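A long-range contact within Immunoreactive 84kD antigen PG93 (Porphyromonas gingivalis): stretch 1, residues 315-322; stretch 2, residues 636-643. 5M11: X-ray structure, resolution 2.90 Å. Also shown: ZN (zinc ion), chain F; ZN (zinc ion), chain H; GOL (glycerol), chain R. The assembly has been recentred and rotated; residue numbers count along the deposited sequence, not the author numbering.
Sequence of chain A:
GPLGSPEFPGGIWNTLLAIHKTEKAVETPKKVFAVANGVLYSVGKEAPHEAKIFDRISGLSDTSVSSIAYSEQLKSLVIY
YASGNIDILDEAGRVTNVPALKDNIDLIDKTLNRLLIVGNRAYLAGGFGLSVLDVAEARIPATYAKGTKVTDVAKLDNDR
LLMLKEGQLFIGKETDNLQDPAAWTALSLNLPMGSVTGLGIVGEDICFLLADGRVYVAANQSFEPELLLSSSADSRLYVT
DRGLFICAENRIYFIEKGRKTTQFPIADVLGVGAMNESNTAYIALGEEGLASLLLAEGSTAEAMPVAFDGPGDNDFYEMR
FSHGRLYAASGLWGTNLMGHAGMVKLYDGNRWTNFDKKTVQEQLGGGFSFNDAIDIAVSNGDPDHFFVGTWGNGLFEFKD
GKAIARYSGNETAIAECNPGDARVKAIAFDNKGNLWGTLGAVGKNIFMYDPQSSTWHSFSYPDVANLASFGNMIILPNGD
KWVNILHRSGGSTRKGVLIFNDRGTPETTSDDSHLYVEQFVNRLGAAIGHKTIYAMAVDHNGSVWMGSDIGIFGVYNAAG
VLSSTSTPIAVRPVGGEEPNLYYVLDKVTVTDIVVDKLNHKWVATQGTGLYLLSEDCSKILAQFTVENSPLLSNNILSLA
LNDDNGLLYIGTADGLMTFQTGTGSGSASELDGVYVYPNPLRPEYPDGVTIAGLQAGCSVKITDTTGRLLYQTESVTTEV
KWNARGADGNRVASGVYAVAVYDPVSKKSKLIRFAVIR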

# COMPACT_ATOMS: atom_id res chain seq x y z
N ASP A 315 -5.27 1.67 -2.13
CA ASP A 315 -5.64 2.78 -1.24
C ASP A 315 -6.61 2.34 -0.13
O ASP A 315 -7.75 1.98 -0.39
CB ASP A 315 -6.23 3.95 -2.05
CG ASP A 315 -5.42 4.45 -3.24
OD1 ASP A 315 -4.48 3.75 -3.67
OD2 ASP A 315 -5.77 5.52 -3.78
N PHE A 316 -6.14 2.37 1.12
CA PHE A 316 -6.92 1.94 2.27
C PHE A 316 -6.96 3.09 3.29
O PHE A 316 -6.32 3.04 4.35
CB PHE A 316 -6.38 0.61 2.85
CG PHE A 316 -6.48 -0.50 1.83
CD1 PHE A 316 -7.55 -1.39 1.85
CD2 PHE A 316 -5.56 -0.60 0.78
CE1 PHE A 316 -7.69 -2.36 0.85
CE2 PHE A 316 -5.72 -1.54 -0.23
CZ PHE A 316 -6.77 -2.43 -0.19
N TYR A 317 -7.70 4.15 2.90
CA TYR A 317 -7.93 5.35 3.70
C TYR A 317 -8.71 4.93 4.94
O TYR A 317 -8.35 5.30 6.06
CB TYR A 317 -8.70 6.40 2.87
CG TYR A 317 -9.03 7.65 3.66
CD1 TYR A 317 -8.11 8.69 3.77
CD2 TYR A 317 -10.23 7.75 4.37
CE1 TYR A 317 -8.38 9.80 4.57
CE2 TYR A 317 -10.49 8.85 5.19
CZ TYR A 317 -9.57 9.88 5.27
OH TYR A 317 -9.83 10.99 6.05
N GLU A 318 -9.79 4.17 4.73
CA GLU A 318 -10.62 3.66 5.80
C GLU A 318 -10.97 2.20 5.48
O GLU A 318 -11.15 1.86 4.31
CB GLU A 318 -11.87 4.55 6.04
CG GLU A 318 -12.85 4.07 7.12
CD GLU A 318 -12.63 4.33 8.61
OE1 GLU A 318 -11.57 4.87 9.00
OE2 GLU A 318 -13.54 3.96 9.40
N MET A 319 -10.94 1.35 6.52
CA MET A 319 -11.26 -0.07 6.48
C MET A 319 -12.10 -0.47 7.67
O MET A 319 -11.91 0.07 8.76
CB MET A 319 -9.99 -0.95 6.51
CG MET A 319 -9.04 -0.82 5.38
SD MET A 319 -7.96 -2.27 5.51
CE MET A 319 -7.00 -1.90 6.94
N ARG A 320 -12.95 -1.48 7.50
CA ARG A 320 -13.79 -2.06 8.56
C ARG A 320 -13.82 -3.57 8.35
O ARG A 320 -13.75 -4.01 7.21
CB ARG A 320 -15.24 -1.47 8.50
CG ARG A 320 -15.44 0.03 8.86
CD ARG A 320 -15.27 0.37 10.34
NE ARG A 320 -16.06 -0.50 11.22
CZ ARG A 320 -15.93 -0.61 12.54
NH1 ARG A 320 -15.01 0.12 13.19
NH2 ARG A 320 -16.70 -1.43 13.23
N PHE A 321 -13.94 -4.37 9.42
CA PHE A 321 -14.07 -5.83 9.24
C PHE A 321 -15.39 -6.29 9.86
O PHE A 321 -15.55 -6.20 11.07
CB PHE A 321 -12.89 -6.62 9.81
CG PHE A 321 -12.79 -7.98 9.17
CD1 PHE A 321 -12.07 -8.16 8.00
CD2 PHE A 321 -13.45 -9.07 9.71
CE1 PHE A 321 -12.00 -9.42 7.39
CE2 PHE A 321 -13.40 -10.32 9.09
CZ PHE A 321 -12.67 -10.49 7.94
N SER A 322 -16.34 -6.74 9.02
CA SER A 322 -17.65 -7.22 9.47
C SER A 322 -18.11 -8.44 8.67
O SER A 322 -17.75 -8.57 7.51
CB SER A 322 -18.71 -6.11 9.36
OG SER A 322 -18.21 -4.79 9.49
N ILE A 636 1.11 3.87 8.19
CA ILE A 636 -0.10 3.05 8.19
C ILE A 636 -1.30 3.97 8.33
O ILE A 636 -1.36 4.77 9.25
CB ILE A 636 -0.07 1.96 9.32
CG1 ILE A 636 1.28 1.20 9.34
CG2 ILE A 636 -1.29 0.99 9.19
CD1 ILE A 636 1.54 0.46 10.61
N LEU A 637 -2.26 3.84 7.41
CA LEU A 637 -3.45 4.68 7.32
C LEU A 637 -4.66 4.08 8.04
O LEU A 637 -5.49 4.84 8.56
CB LEU A 637 -3.79 4.90 5.83
CG LEU A 637 -3.16 6.13 5.17
CD1 LEU A 637 -1.66 5.94 4.93
CD2 LEU A 637 -3.85 6.47 3.88
N SER A 638 -4.77 2.73 8.03
CA SER A 638 -5.88 1.98 8.63
C SER A 638 -5.48 0.58 9.14
O SER A 638 -4.44 0.04 8.76
CB SER A 638 -7.02 1.86 7.63
OG SER A 638 -6.58 1.29 6.41
N LEU A 639 -6.35 0.01 9.99
CA LEU A 639 -6.32 -1.33 10.59
C LEU A 639 -7.75 -1.98 10.57
O LEU A 639 -8.76 -1.26 10.47
CB LEU A 639 -5.78 -1.28 12.04
CG LEU A 639 -4.29 -0.97 12.28
CD1 LEU A 639 -3.98 -0.98 13.76
CD2 LEU A 639 -3.35 -1.93 11.54
N ALA A 640 -7.81 -3.33 10.63
CA ALA A 640 -9.03 -4.15 10.67
C ALA A 640 -8.61 -5.52 11.07
O ALA A 640 -7.57 -5.97 10.61
CB ALA A 640 -9.75 -4.18 9.33
N LEU A 641 -9.37 -6.17 11.93
CA LEU A 641 -8.98 -7.47 12.44
C LEU A 641 -10.08 -8.52 12.27
O LEU A 641 -11.23 -8.28 12.65
CB LEU A 641 -8.63 -7.29 13.93
CG LEU A 641 -8.26 -8.49 14.77
CD1 LEU A 641 -6.88 -8.98 14.44
CD2 LEU A 641 -8.34 -8.14 16.22
N ASN A 642 -9.69 -9.68 11.72
CA ASN A 642 -10.56 -10.83 11.54
C ASN A 642 -10.43 -11.66 12.80
O ASN A 642 -9.55 -12.53 12.90
CB ASN A 642 -10.16 -11.59 10.27
CG ASN A 642 -11.01 -12.79 9.90
OD1 ASN A 642 -11.84 -13.30 10.67
ND2 ASN A 642 -10.78 -13.30 8.70
N ASP A 643 -11.28 -11.37 13.80
CA ASP A 643 -11.25 -12.00 15.13
C ASP A 643 -11.38 -13.54 15.08
O ASP A 643 -10.94 -14.20 16.02
CB ASP A 643 -12.33 -11.41 16.05
CG ASP A 643 -12.29 -9.90 16.16
OD1 ASP A 643 -11.63 -9.38 17.09
OD2 ASP A 643 -12.92 -9.22 15.30
ZN ZN F . -11.27 3.24 10.66
ZN ZN H . -5.23 6.60 -5.49
C1 GOL R . -11.34 1.53 13.21
O1 GOL R . -11.56 2.82 12.67
C2 GOL R . -11.45 0.49 12.11
O2 GOL R . -10.44 0.74 11.14
C3 GOL R . -11.33 -0.92 12.65
O3 GOL R . -12.23 -1.81 11.99
O HOH W 1 -10.03 5.13 11.28

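Two strands more than 300 residues apart in sequence run side by side in nearly the same direction, their axes 9° apart and 5.9 Å distant at closest approach, yet a single direct hydrogen bond joins the two stretches, and it comes from a side chain. Ser638, with chi1 at 54° (p), sends OG to the backbone O of Phe316, 2.7 Å away. The CA pairs nearest each other give the register: Glu318 and Ser638 lie 5.8 Å apart from CA to CA, and Phe321 and Ala640 5.5 Å.

Glycerol, probably from the crystallisation liquor, sits beside the two strands, with its O2 near a carbonyl oxygen from each. That O2 lies 2.9 Å from Met319 O and 2.7 Å from Leu639 O, within hydrogen-bonding distance of both carbonyls; which one receives the proton is not settled. The same molecule reaches a zinc ion: glycerol O1 is 2.1 Å from ZN of chain F, which Glu318 OE1 also binds at 2.3 Å. Glu318 points its CA-to-CB bond away from the second stretch, consistent with its minor share in the direct contact.

Met319 and Phe321, two residues apart on an extended strand, both point toward the other stretch and straddle Ala640. The CB of Ala640 is 4.3 Å from Met319 CB and 4.0 Å from Phe321 CB, so the Ala640 methyl contacts both residues. Met319 also extends its terminal methyl to Ser638, with CE 3.3 Å from OG.

Further along, Phe321 packs against Asn642. The Asn642 CB lies 3.9 Å from the centroid of the Phe321 ring and only 24° off the ring normal, which places it over the face as a CH-pi contact. Phe321 CZ comes within 3.4 Å of Asn642 CG, so the amide end of the side chain also borders the ring.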